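Local coordinates for mRNA export factor GLE1 (Saccharomyces cerevisiae, PDB 6B4E), which serves as a nuclear pore component and mRNA export factor that binds inositol hexakisphosphate and acts as an enzyme activator, at residues T226-L231 with A274-L279; F203-S208 with L243-N248; R214-P219 with S251-L256; L182-T187 with W235-V240. All coordinates share one frame; numbering follows the deposited sequence.

Contact 1: residues T226-L231 with A274-L279; sequences THFVIL and ARLRIL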
loop_
_atom_site.group_PDB
_atom_site.type_symbol
_atom_site.label_atom_id
_atom_site.label_comp_id
_atom_site.label_asym_id
_atom_site.label_seq_id
_atom_site.Cartn_x
_atom_site.Cartn_y
_atom_site.Cartn_z
ATOM N N THR A 226 -12.624 -3.675 -7.500
ATOM C CA THR A 226 -11.332 -3.119 -7.099
ATOM C C THR A 226 -10.742 -3.866 -5.910
ATOM O O THR A 226 -9.520 -4.011 -5.806
ATOM C CB THR A 226 -11.473 -1.636 -6.754
ATOM O OG1 THR A 226 -12.302 -0.972 -7.732
ATOM C CG2 THR A 226 -10.119 -0.985 -6.717
ATOM N N HIS A 227 -11.583 -4.314 -4.980
ATOM C CA HIS A 227 -11.062 -5.107 -3.867
ATOM C C HIS A 227 -10.328 -6.336 -4.381
ATOM O O HIS A 227 -9.267 -6.710 -3.858
ATOM C CB HIS A 227 -12.190 -5.535 -2.939
ATOM C CG HIS A 227 -12.813 -4.399 -2.197
ATOM N ND1 HIS A 227 -13.881 -3.684 -2.698
ATOM C CD2 HIS A 227 -12.508 -3.841 -1.004
ATOM C CE1 HIS A 227 -14.218 -2.742 -1.835
ATOM N NE2 HIS A 227 -13.405 -2.819 -0.797
ATOM N N PHE A 228 -10.881 -6.980 -5.399
ATOM C CA PHE A 228 -10.248 -8.168 -5.936
ATOM C C PHE A 228 -8.991 -7.812 -6.704
ATOM O O PHE A 228 -8.000 -8.549 -6.656
ATOM C CB PHE A 228 -11.225 -8.935 -6.828
ATOM C CG PHE A 228 -12.374 -9.562 -6.072
ATOM C CD1 PHE A 228 -12.199 -10.733 -5.363
ATOM C CD2 PHE A 228 -13.620 -8.966 -6.062
ATOM C CE1 PHE A 228 -13.244 -11.302 -4.667
ATOM C CE2 PHE A 228 -14.673 -9.535 -5.375
ATOM C CZ PHE A 228 -14.480 -10.711 -4.677
ATOM N N VAL A 229 -9.025 -6.692 -7.431
ATOM C CA VAL A 229 -7.842 -6.230 -8.141
ATOM C C VAL A 229 -6.690 -6.002 -7.168
ATOM O O VAL A 229 -5.575 -6.475 -7.397
ATOM C CB VAL A 229 -8.156 -4.959 -8.952
ATOM C CG1 VAL A 229 -6.875 -4.384 -9.558
ATOM C CG2 VAL A 229 -9.133 -5.281 -10.060
ATOM N N ILE A 230 -6.917 -5.236 -6.099
ATOM C CA ILE A 230 -5.793 -4.924 -5.226
ATOM C C ILE A 230 -5.329 -6.178 -4.495
ATOM O O ILE A 230 -4.138 -6.311 -4.192
ATOM C CB ILE A 230 -6.121 -3.775 -4.254
ATOM C CG1 ILE A 230 -7.224 -4.154 -3.271
ATOM C CG2 ILE A 230 -6.484 -2.502 -5.041
ATOM C CD1 ILE A 230 -6.691 -4.754 -1.968
ATOM N N LEU A 231 -6.238 -7.121 -4.207
ATOM C CA LEU A 231 -5.817 -8.371 -3.574
ATOM C C LEU A 231 -4.946 -9.197 -4.513
ATOM O O LEU A 231 -4.009 -9.870 -4.072
ATOM C CB LEU A 231 -7.037 -9.183 -3.118
ATOM C CG LEU A 231 -7.788 -8.669 -1.879
ATOM C CD1 LEU A 231 -9.044 -9.486 -1.611
ATOM C CD2 LEU A 231 -6.886 -8.685 -0.666
ATOM N N ALA A 274 -11.936 -13.253 -10.945
ATOM C CA ALA A 274 -11.471 -14.365 -11.778
ATOM C C ALA A 274 -9.962 -14.527 -11.681
ATOM O O ALA A 274 -9.456 -15.656 -11.578
ATOM C CB ALA A 274 -11.895 -14.141 -13.229
ATOM N N ARG A 275 -9.225 -13.413 -11.694
ATOM C CA ARG A 275 -7.771 -13.505 -11.604
ATOM C C ARG A 275 -7.326 -13.971 -10.222
ATOM O O ARG A 275 -6.361 -14.738 -10.101
ATOM C CB ARG A 275 -7.113 -12.172 -11.937
ATOM C CG ARG A 275 -5.628 -12.381 -12.229
ATOM C CD ARG A 275 -4.981 -11.144 -12.779
ATOM N NE ARG A 275 -4.447 -10.313 -11.708
ATOM C CZ ARG A 275 -3.297 -10.545 -11.091
ATOM N NH1 ARG A 275 -2.890 -9.728 -10.135
ATOM N NH2 ARG A 275 -2.558 -11.598 -11.422
ATOM N N LEU A 276 -7.999 -13.510 -9.164
ATOM C CA LEU A 276 -7.638 -13.969 -7.825
ATOM C C LEU A 276 -7.865 -15.468 -7.696
ATOM O O LEU A 276 -7.068 -16.177 -7.073
ATOM C CB LEU A 276 -8.441 -13.216 -6.763
ATOM C CG LEU A 276 -7.979 -13.403 -5.314
ATOM C CD1 LEU A 276 -6.547 -12.928 -5.129
ATOM C CD2 LEU A 276 -8.896 -12.661 -4.338
ATOM N N ARG A 277 -8.944 -15.978 -8.296
ATOM C CA ARG A 277 -9.171 -17.418 -8.241
ATOM C C ARG A 277 -8.078 -18.171 -8.996
ATOM O O ARG A 277 -7.667 -19.255 -8.578
ATOM C CB ARG A 277 -10.554 -17.758 -8.797
ATOM C CG ARG A 277 -10.798 -19.260 -8.918
ATOM C CD ARG A 277 -12.259 -19.596 -9.146
ATOM N NE ARG A 277 -13.096 -19.241 -8.005
ATOM C CZ ARG A 277 -13.274 -20.002 -6.929
ATOM N NH1 ARG A 277 -14.066 -19.583 -5.946
ATOM N NH2 ARG A 277 -12.665 -21.178 -6.826
ATOM N N ILE A 278 -7.592 -17.614 -10.112
ATOM C CA ILE A 278 -6.486 -18.245 -10.840
ATOM C C ILE A 278 -5.230 -18.303 -9.971
ATOM O O ILE A 278 -4.488 -19.302 -9.996
ATOM C CB ILE A 278 -6.230 -17.486 -12.158
ATOM C CG1 ILE A 278 -7.408 -17.715 -13.126
ATOM C CG2 ILE A 278 -4.896 -17.882 -12.769
ATOM C CD1 ILE A 278 -7.599 -19.143 -13.571
ATOM N N LEU A 279 -4.965 -17.233 -9.203
ATOM C CA LEU A 279 -3.821 -17.225 -8.289
ATOM C C LEU A 279 -3.994 -18.267 -7.192
ATOM O O LEU A 279 -3.039 -18.988 -6.844
ATOM C CB LEU A 279 -3.635 -15.839 -7.676
ATOM C CG LEU A 279 -3.204 -14.739 -8.649
ATOM C CD1 LEU A 279 -3.252 -13.378 -8.048
ATOM C CD2 LEU A 279 -1.784 -14.981 -9.189
HETATM O O HOH W 1 -4.037 -6.907 -10.204
#
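Leu276 reaches from 274-279 into the angle between Phe228 and Leu231, and these three buried side chains make up the apolar contact. Its CG stands anti to the backbone N (chi1 -169°), which carries both methyls across to 226-231. Leu276 CD2 meets the rim of the Phe228 ring, in the ring plane, with 4.0 Å to Phe228 CD1. The two side chains cross at about a right angle. The same methyl lies 4.1 Å from Leu231 CB. The other methyl, Leu276 CD1, rests on backbone, 4.1 Å from Leu231 C. Shortening Leu276 to an alanine would take both methyls away and would probably leave the Phe228 edge and Leu231 CB facing a gap.

The backbones come nearest here, with 6.6 Å between Phe228 CA and Leu276 CA. The contact belongs to the all-helical C-terminal domain of GLE1. Helix 271-284 packs on the first limb of the long helical run 225-264. That run folds back on itself, and its later residues Leu261 and Thr262 also touch Phe228.

The polar link is indirect. One water donates to Val229 O at 3.2 Å and accepts from Arg275 NH1 at 3.0 Å, bridging a main-chain carbonyl and a guanidinium group. Arg275 NH1 also forms a salt bridge with Asp236 OD1, farther along 225-264, which gives the arginine a charged partner.

Contact 2: residues F203-S208 with L243-N248; sequences FPIALS and LQAYGN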
loop_
_atom_site.group_PDB
_atom_site.type_symbol
_atom_site.label_atom_id
_atom_site.label_comp_id
_atom_site.label_asym_id
_atom_site.label_seq_id
_atom_site.Cartn_x
_atom_site.Cartn_y
_atom_site.Cartn_z
ATOM N N PHE A 203 6.497 -0.217 8.425
ATOM C CA PHE A 203 5.255 -0.696 7.810
ATOM C C PHE A 203 5.344 -2.202 7.633
ATOM O O PHE A 203 5.436 -2.713 6.509
ATOM C CB PHE A 203 4.997 -0.017 6.462
ATOM C CG PHE A 203 4.875 1.472 6.566
ATOM C CD1 PHE A 203 3.783 2.055 7.174
ATOM C CD2 PHE A 203 5.869 2.275 6.070
ATOM C CE1 PHE A 203 3.703 3.395 7.270
ATOM C CE2 PHE A 203 5.779 3.610 6.170
ATOM C CZ PHE A 203 4.706 4.166 6.764
ATOM N N PRO A 204 5.269 -2.943 8.724
ATOM C CA PRO A 204 5.660 -4.358 8.726
ATOM C C PRO A 204 4.559 -5.266 8.187
ATOM O O PRO A 204 3.481 -4.823 7.793
ATOM C CB PRO A 204 5.948 -4.612 10.212
ATOM C CG PRO A 204 4.971 -3.711 10.913
ATOM C CD PRO A 204 4.979 -2.446 10.086
ATOM N N ILE A 205 4.864 -6.569 8.163
ATOM C CA ILE A 205 4.008 -7.533 7.483
ATOM C C ILE A 205 2.629 -7.609 8.130
ATOM O O ILE A 205 1.652 -7.957 7.468
ATOM C CB ILE A 205 4.720 -8.908 7.424
ATOM C CG1 ILE A 205 3.978 -9.885 6.515
ATOM C CG2 ILE A 205 4.885 -9.546 8.810
ATOM C CD1 ILE A 205 4.034 -9.524 5.081
ATOM N N ALA A 206 2.520 -7.257 9.420
ATOM C CA ALA A 206 1.210 -7.189 10.063
ATOM C C ALA A 206 0.236 -6.330 9.266
ATOM O O ALA A 206 -0.972 -6.570 9.301
ATOM C CB ALA A 206 1.349 -6.622 11.484
ATOM N N LEU A 207 0.736 -5.308 8.571
ATOM C CA LEU A 207 -0.162 -4.407 7.859
ATOM C C LEU A 207 -0.800 -5.087 6.658
ATOM O O LEU A 207 -1.898 -4.697 6.246
ATOM C CB LEU A 207 0.591 -3.152 7.429
ATOM C CG LEU A 207 1.233 -2.356 8.573
ATOM C CD1 LEU A 207 1.728 -1.023 8.043
ATOM C CD2 LEU A 207 0.270 -2.150 9.732
ATOM N N SER A 208 -0.126 -6.094 6.082
ATOM C CA SER A 208 -0.744 -6.927 5.060
ATOM C C SER A 208 -1.825 -7.811 5.649
ATOM O O SER A 208 -2.856 -8.031 5.006
ATOM C CB SER A 208 0.294 -7.802 4.350
ATOM O OG SER A 208 0.951 -7.094 3.317
ATOM N N LEU A 243 2.871 -16.191 3.532
ATOM C CA LEU A 243 2.883 -17.575 3.994
ATOM C C LEU A 243 4.087 -17.872 4.879
ATOM O O LEU A 243 3.976 -18.636 5.850
ATOM C CB LEU A 243 2.864 -18.525 2.790
ATOM C CG LEU A 243 1.533 -18.581 2.059
ATOM C CD1 LEU A 243 1.721 -19.226 0.701
ATOM C CD2 LEU A 243 0.538 -19.370 2.855
ATOM N N GLN A 244 5.257 -17.323 4.539
ATOM C CA GLN A 244 6.429 -17.488 5.394
ATOM C C GLN A 244 6.173 -16.930 6.779
ATOM O O GLN A 244 6.586 -17.520 7.791
ATOM C CB GLN A 244 7.642 -16.803 4.764
ATOM C CG GLN A 244 8.087 -17.495 3.493
ATOM C CD GLN A 244 9.133 -16.723 2.697
ATOM O OE1 GLN A 244 9.453 -15.568 2.979
ATOM N NE2 GLN A 244 9.633 -17.357 1.657
ATOM N N ALA A 245 5.487 -15.794 6.840
ATOM C CA ALA A 245 5.315 -15.094 8.105
ATOM C C ALA A 245 4.291 -15.790 8.989
ATOM O O ALA A 245 4.508 -15.931 10.198
ATOM C CB ALA A 245 4.888 -13.650 7.848
ATOM N N TYR A 246 3.151 -16.200 8.422
ATOM C CA TYR A 246 2.030 -16.662 9.238
ATOM C C TYR A 246 1.563 -18.080 8.925
ATOM O O TYR A 246 0.541 -18.509 9.482
ATOM C CB TYR A 246 0.847 -15.685 9.097
ATOM C CG TYR A 246 1.148 -14.259 9.503
ATOM C CD1 TYR A 246 1.514 -13.940 10.788
ATOM C CD2 TYR A 246 1.040 -13.208 8.577
ATOM C CE1 TYR A 246 1.792 -12.616 11.160
ATOM C CE2 TYR A 246 1.311 -11.895 8.945
ATOM C CZ TYR A 246 1.689 -11.605 10.229
ATOM O OH TYR A 246 1.955 -10.297 10.603
ATOM N N GLY A 247 2.248 -18.793 8.028
ATOM C CA GLY A 247 2.033 -20.226 7.859
ATOM C C GLY A 247 0.583 -20.627 7.672
ATOM O O GLY A 247 -0.113 -20.152 6.754
ATOM N N ASN A 248 0.124 -21.557 8.522
ATOM C CA ASN A 248 -1.223 -22.098 8.377
ATOM C C ASN A 248 -2.284 -21.013 8.518
ATOM O O ASN A 248 -3.365 -21.123 7.927
ATOM C CB ASN A 248 -1.465 -23.219 9.403
ATOM C CG ASN A 248 -1.548 -22.712 10.819
ATOM O OD1 ASN A 248 -0.648 -22.020 11.312
ATOM N ND2 ASN A 248 -2.633 -23.064 11.498
#
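Tyr246 and Ile205 lie alongside each other and bury most of the surface in this contact, with Ala245 next. In the all-helical GLE1 domain, residues 203-208, which lead into helix 206-216, meet 243-248, where the helical run 225-264 turns back on itself. Gly247 sits at this bend with a positive phi (51°), a conformation that favours glycine.

Ile205 and Tyr246 slide past each other in opposite directions. CG1 of Ile205 is anti to the backbone N (chi1 -170°), and that sends it toward Ala245. Ile205 CG1 lies 4.1 Å from Ala245 CB, and it also reaches the ring carbon Tyr246 CE2. The second branch goes to the far end of the tyrosine, with Ile205 CG2 3.5 Å from Tyr246 OH. It approaches the ring obliquely. An alanine in place of Ile205 would remove both branches, and the outer half of the Tyr246 ring would probably lose much of its support on this side.

Ala245 CB also sits over one face of the Tyr246 ring, 3.9 Å above its plane and displaced toward the rim. Trp209 also packs edge-to-face with Tyr246. A chain of another protein places apolar side chains on Ala206 and Tyr246, and its backbone hydrogen-bonds to Asn248 OD1. The contact therefore lies beside a protein interface, within a region that interacts with NUP42, DBP5 and GFD1.

The tyrosine hydroxyl points at the backbone of Ala206. Tyr246 OH is 3.2 Å from Ala206 CA. It is 3.3 Å from Ala206 N, but the angle is too poor for a hydrogen bond.

Contact 3: residues R214-P219 with S251-L256; sequences RICNTP and SKLLIL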
loop_
_atom_site.group_PDB
_atom_site.type_symbol
_atom_site.label_atom_id
_atom_site.label_comp_id
_atom_site.label_asym_id
_atom_site.label_seq_id
_atom_site.Cartn_x
_atom_site.Cartn_y
_atom_site.Cartn_z
ATOM N N ARG A 214 -9.492 -7.100 6.931
ATOM C CA ARG A 214 -10.512 -6.056 6.923
ATOM C C ARG A 214 -11.400 -6.149 5.692
ATOM O O ARG A 214 -12.608 -5.887 5.773
ATOM C CB ARG A 214 -9.844 -4.687 7.003
ATOM C CG ARG A 214 -9.251 -4.454 8.392
ATOM C CD ARG A 214 -8.330 -3.260 8.448
ATOM N NE ARG A 214 -7.750 -3.177 9.780
ATOM C CZ ARG A 214 -6.824 -2.311 10.165
ATOM N NH1 ARG A 214 -6.371 -1.382 9.338
ATOM N NH2 ARG A 214 -6.346 -2.387 11.399
ATOM N N ILE A 215 -10.816 -6.474 4.538
ATOM C CA ILE A 215 -11.628 -6.687 3.349
ATOM C C ILE A 215 -12.534 -7.896 3.543
ATOM O O ILE A 215 -13.721 -7.853 3.213
ATOM C CB ILE A 215 -10.729 -6.822 2.103
ATOM C CG1 ILE A 215 -10.053 -5.475 1.805
ATOM C CG2 ILE A 215 -11.558 -7.261 0.906
ATOM C CD1 ILE A 215 -9.045 -5.510 0.653
ATOM N N CYS A 216 -12.007 -8.976 4.131
ATOM C CA CYS A 216 -12.853 -10.131 4.409
ATOM C C CYS A 216 -13.940 -9.828 5.431
ATOM O O CYS A 216 -14.933 -10.558 5.491
ATOM C CB CYS A 216 -12.016 -11.299 4.900
ATOM S SG CYS A 216 -11.090 -12.097 3.569
ATOM N N ASN A 217 -13.784 -8.780 6.230
ATOM C CA ASN A 217 -14.787 -8.421 7.218
ATOM C C ASN A 217 -15.702 -7.306 6.735
ATOM O O ASN A 217 -16.605 -6.898 7.470
ATOM C CB ASN A 217 -14.110 -8.014 8.531
ATOM C CG ASN A 217 -13.428 -9.187 9.222
ATOM O OD1 ASN A 217 -13.736 -10.354 8.953
ATOM N ND2 ASN A 217 -12.509 -8.878 10.141
ATOM N N THR A 218 -15.510 -6.831 5.512
ATOM C CA THR A 218 -16.271 -5.704 4.978
ATOM C C THR A 218 -17.650 -6.173 4.522
ATOM O O THR A 218 -17.753 -7.229 3.893
ATOM C CB THR A 218 -15.494 -5.084 3.817
ATOM O OG1 THR A 218 -14.314 -4.466 4.335
ATOM C CG2 THR A 218 -16.296 -4.046 3.064
ATOM N N PRO A 219 -18.725 -5.440 4.834
ATOM C CA PRO A 219 -20.051 -5.816 4.323
ATOM C C PRO A 219 -20.005 -6.054 2.822
ATOM O O PRO A 219 -19.489 -5.235 2.060
ATOM C CB PRO A 219 -20.920 -4.604 4.684
ATOM C CG PRO A 219 -20.244 -3.990 5.845
ATOM C CD PRO A 219 -18.781 -4.184 5.608
ATOM N N SER A 251 -2.458 -19.265 5.382
ATOM C CA SER A 251 -3.123 -20.137 4.414
ATOM C C SER A 251 -4.634 -20.063 4.549
ATOM O O SER A 251 -5.349 -20.032 3.547
ATOM C CB SER A 251 -2.663 -21.584 4.583
ATOM O OG SER A 251 -1.277 -21.730 4.308
ATOM N N LYS A 252 -5.145 -20.070 5.780
ATOM C CA LYS A 252 -6.585 -19.923 5.969
ATOM C C LYS A 252 -7.084 -18.616 5.365
ATOM O O LYS A 252 -8.181 -18.561 4.798
ATOM C CB LYS A 252 -6.934 -19.974 7.455
ATOM C CG LYS A 252 -6.703 -21.348 8.073
ATOM C CD LYS A 252 -6.493 -21.286 9.578
ATOM C CE LYS A 252 -7.661 -20.664 10.299
ATOM N NZ LYS A 252 -7.447 -20.667 11.789
ATOM N N LEU A 253 -6.295 -17.546 5.481
ATOM C CA LEU A 253 -6.766 -16.256 4.996
ATOM C C LEU A 253 -6.672 -16.181 3.477
ATOM O O LEU A 253 -7.532 -15.566 2.832
ATOM C CB LEU A 253 -5.970 -15.137 5.683
ATOM C CG LEU A 253 -6.449 -13.697 5.512
ATOM C CD1 LEU A 253 -7.955 -13.575 5.628
ATOM C CD2 LEU A 253 -5.773 -12.828 6.539
ATOM N N LEU A 254 -5.656 -16.817 2.881
ATOM C CA LEU A 254 -5.588 -16.881 1.420
ATOM C C LEU A 254 -6.741 -17.691 0.853
ATOM O O LEU A 254 -7.305 -17.336 -0.195
ATOM C CB LEU A 254 -4.260 -17.480 0.956
ATOM C CG LEU A 254 -2.988 -16.680 1.263
ATOM C CD1 LEU A 254 -1.838 -17.306 0.466
ATOM C CD2 LEU A 254 -3.128 -15.224 0.924
ATOM N N ILE A 255 -7.099 -18.794 1.514
ATOM C CA ILE A 255 -8.271 -19.555 1.092
ATOM C C ILE A 255 -9.525 -18.697 1.209
ATOM O O ILE A 255 -10.419 -18.758 0.359
ATOM C CB ILE A 255 -8.384 -20.851 1.914
ATOM C CG1 ILE A 255 -7.191 -21.765 1.590
ATOM C CG2 ILE A 255 -9.725 -21.556 1.663
ATOM C CD1 ILE A 255 -7.020 -22.916 2.521
ATOM N N LEU A 256 -9.624 -17.897 2.268
ATOM C CA LEU A 256 -10.822 -17.094 2.461
ATOM C C LEU A 256 -10.973 -16.077 1.336
ATOM O O LEU A 256 -12.064 -15.928 0.779
ATOM C CB LEU A 256 -10.796 -16.411 3.825
ATOM C CG LEU A 256 -12.118 -15.752 4.233
ATOM C CD1 LEU A 256 -13.239 -16.791 4.447
ATOM C CD2 LEU A 256 -11.914 -14.968 5.480
#
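Two residues before Cys216, which makes the contact with Leu256, the carbonyl oxygen Arg214 O is held by two donors. Thr218 OG1 donates to Arg214 O at 2.6 Å; the hydroxyl comes in at 135° to the C=O bond and 30° off the carbonyl plane. Asn217 N adds a weak bond to the same oxygen. The backbone is thus tied down just where the chain leaves helix 206-216.

The contact itself is apolar and centred on sulfur. Cys216 SG stands beside its backbone N, anti to the carbonyl carbon (chi1 -75°), and projects toward 251-256. Leu256 CD2 meets Cys216 SG at 3.5 Å and Cys216 CB at 3.7 Å. Leu253, one turn earlier, brings CD1 to 4.0 Å from Cys216 SG. Both leucines reach the sulfur with a single methyl as their nearest atom.

A chain of another protein lies against this site. It packs apolar side chains on Cys216 and Leu256, hydrogen-bonds to the Cys216 backbone, and forms a salt bridge from an acidic side chain to Arg214 NE. The arrangement is that of two helices of an all-helical domain, helix 206-216 and the returning limb of 225-264, whose junction forms part of a protein-binding surface.

Contact 4: residues L182-T187 with W235-V240; sequences LFAIIT and WDAAAV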
loop_
_atom_site.group_PDB
_atom_site.type_symbol
_atom_site.label_atom_id
_atom_site.label_comp_id
_atom_site.label_asym_id
_atom_site.label_seq_id
_atom_site.Cartn_x
_atom_site.Cartn_y
_atom_site.Cartn_z
ATOM N N LEU A 182 2.995 -1.590 -4.549
ATOM C CA LEU A 182 4.150 -0.995 -3.903
ATOM C C LEU A 182 4.084 -1.167 -2.391
ATOM O O LEU A 182 5.075 -1.542 -1.756
ATOM C CB LEU A 182 4.241 0.480 -4.269
ATOM C CG LEU A 182 5.355 1.229 -3.535
ATOM C CD1 LEU A 182 6.725 0.716 -3.960
ATOM C CD2 LEU A 182 5.256 2.751 -3.730
ATOM N N PHE A 183 2.927 -0.888 -1.791
ATOM C CA PHE A 183 2.810 -1.020 -0.341
ATOM C C PHE A 183 2.990 -2.471 0.078
ATOM O O PHE A 183 3.677 -2.764 1.063
ATOM C CB PHE A 183 1.458 -0.487 0.125
ATOM C CG PHE A 183 1.280 -0.489 1.626
ATOM C CD1 PHE A 183 1.977 0.399 2.412
ATOM C CD2 PHE A 183 0.399 -1.374 2.229
ATOM C CE1 PHE A 183 1.807 0.403 3.791
ATOM C CE2 PHE A 183 0.222 -1.373 3.597
ATOM C CZ PHE A 183 0.930 -0.484 4.378
ATOM N N ALA A 184 2.406 -3.389 -0.682
ATOM C CA ALA A 184 2.557 -4.809 -0.403
ATOM C C ALA A 184 4.026 -5.208 -0.321
ATOM O O ALA A 184 4.445 -5.869 0.640
ATOM C CB ALA A 184 1.831 -5.622 -1.470
ATOM N N ILE A 185 4.808 -4.850 -1.345
ATOM C CA ILE A 185 6.253 -5.092 -1.349
ATOM C C ILE A 185 6.875 -4.595 -0.051
ATOM O O ILE A 185 7.649 -5.304 0.606
ATOM C CB ILE A 185 6.906 -4.403 -2.565
ATOM C CG1 ILE A 185 6.553 -5.132 -3.874
ATOM C CG2 ILE A 185 8.429 -4.270 -2.393
ATOM C CD1 ILE A 185 7.186 -6.504 -4.051
ATOM N N ILE A 186 6.602 -3.335 0.297
ATOM C CA ILE A 186 7.235 -2.747 1.470
ATOM C C ILE A 186 6.943 -3.579 2.716
ATOM O O ILE A 186 7.827 -3.780 3.561
ATOM C CB ILE A 186 6.790 -1.280 1.630
ATOM C CG1 ILE A 186 7.390 -0.433 0.496
ATOM C CG2 ILE A 186 7.210 -0.730 2.996
ATOM C CD1 ILE A 186 6.902 0.997 0.421
ATOM N N THR A 187 5.711 -4.079 2.860
ATOM C CA THR A 187 5.389 -4.807 4.081
ATOM C C THR A 187 6.131 -6.132 4.185
ATOM O O THR A 187 6.295 -6.633 5.302
ATOM C CB THR A 187 3.883 -5.081 4.231
ATOM O OG1 THR A 187 3.421 -6.009 3.239
ATOM C CG2 THR A 187 3.048 -3.789 4.196
ATOM N N TRP A 235 -1.188 -10.128 -3.903
ATOM C CA TRP A 235 -0.762 -11.526 -3.960
ATOM C C TRP A 235 0.518 -11.694 -4.770
ATOM O O TRP A 235 1.477 -12.324 -4.308
ATOM C CB TRP A 235 -1.892 -12.352 -4.563
ATOM C CG TRP A 235 -1.784 -13.860 -4.534
ATOM C CD1 TRP A 235 -0.846 -14.645 -5.141
ATOM C CD2 TRP A 235 -2.708 -14.747 -3.911
ATOM N NE1 TRP A 235 -1.134 -15.982 -4.927
ATOM C CE2 TRP A 235 -2.272 -16.063 -4.163
ATOM C CE3 TRP A 235 -3.861 -14.552 -3.145
ATOM C CZ2 TRP A 235 -2.968 -17.179 -3.702
ATOM C CZ3 TRP A 235 -4.540 -15.662 -2.675
ATOM C CH2 TRP A 235 -4.093 -16.957 -2.953
ATOM N N ASP A 236 0.545 -11.133 -5.980
ATOM C CA ASP A 236 1.725 -11.230 -6.832
ATOM C C ASP A 236 2.950 -10.622 -6.167
ATOM O O ASP A 236 4.078 -11.053 -6.437
ATOM C CB ASP A 236 1.475 -10.536 -8.180
ATOM C CG ASP A 236 0.633 -11.365 -9.137
ATOM O OD1 ASP A 236 -0.131 -10.754 -9.906
ATOM O OD2 ASP A 236 0.758 -12.599 -9.155
ATOM N N ALA A 237 2.755 -9.603 -5.322
ATOM C CA ALA A 237 3.844 -8.916 -4.644
ATOM C C ALA A 237 4.294 -9.565 -3.336
ATOM O O ALA A 237 5.453 -9.377 -2.945
ATOM C CB ALA A 237 3.435 -7.473 -4.315
ATOM N N ALA A 238 3.411 -10.295 -2.623
ATOM C CA ALA A 238 3.716 -10.633 -1.235
ATOM C C ALA A 238 3.173 -11.968 -0.747
ATOM O O ALA A 238 3.467 -12.329 0.393
ATOM C CB ALA A 238 3.193 -9.515 -0.320
ATOM N N ALA A 239 2.424 -12.737 -1.548
ATOM C CA ALA A 239 1.813 -13.953 -0.995
ATOM C C ALA A 239 2.861 -14.946 -0.492
ATOM O O ALA A 239 2.682 -15.567 0.567
ATOM C CB ALA A 239 0.900 -14.614 -2.023
ATOM N N VAL A 240 3.954 -15.120 -1.231
ATOM C CA VAL A 240 5.004 -16.045 -0.799
ATOM C C VAL A 240 5.490 -15.692 0.604
ATOM O O VAL A 240 5.648 -16.558 1.475
ATOM C CB VAL A 240 6.163 -16.026 -1.813
ATOM C CG1 VAL A 240 7.430 -16.631 -1.205
ATOM C CG2 VAL A 240 5.726 -16.757 -3.073
#
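Ile185 reaches Ala237 with one branch of its side chain. From CB, the chain turns twice in the same sense (chi1 -72°, chi2 -70°), and this bends the tip over to 235-240. The first atom out, Ile185 CG1, lies 3.9 Å from Ala237 CB. The terminal Ile185 CD1 touches the same methyl and also comes within 3.5 Å of Ala237 O. That oxygen has a polar partner as well, Arg188 NE. Beyond the two segments, Ile185 packs on Ala108 and Phe291.

Beside this isoleucine the contact is made by alanines. Ala184 CB meets Ala237 CB at 3.8 Å, methyl against methyl. Ala238 CB lies over the backbone of the other helix, 4.0 Å from Ala184 O. Thr187 OG1 donates to that same Ala184 O at 2.8 Å, a bond within helix 169-188. Thr187 OG1 also has Ser208 OG as a partner.

Small side chains let the backbones approach closely. The CA atoms of Ile185 and Ala237 are 5.6 Å apart, and the local axes come within 8.1 Å. The two segments run nearly parallel, at 15°. This is close helix packing on alanines in the buried interior of an all-helical domain, where helix 169-188 lies beside the first limb of 225-264 with helix 206-216 between them in sequence.

Going from the N terminus, 182-187, 203-208, 214-219 and 226-231 each come before any partner. The partners then follow in the same order: 235-240 closes contact 4, 243-248 contact 2, 251-256 contact 3, and 274-279 contact 1. All four loops therefore cross, and none nests. Every contact uses the run 225-264, which is joined in turn to helices 169-188, 206-216 and 271-284. Neighbouring contacts also meet directly. Leu243 packs on Leu254 between contacts 2 and 3, Ile215 on Ile230 between contacts 3 and 1, and Leu276 on Trp235 between contacts 1 and 4. Contacts 1 and 2 do not touch, their nearest atoms being about 7 Å apart.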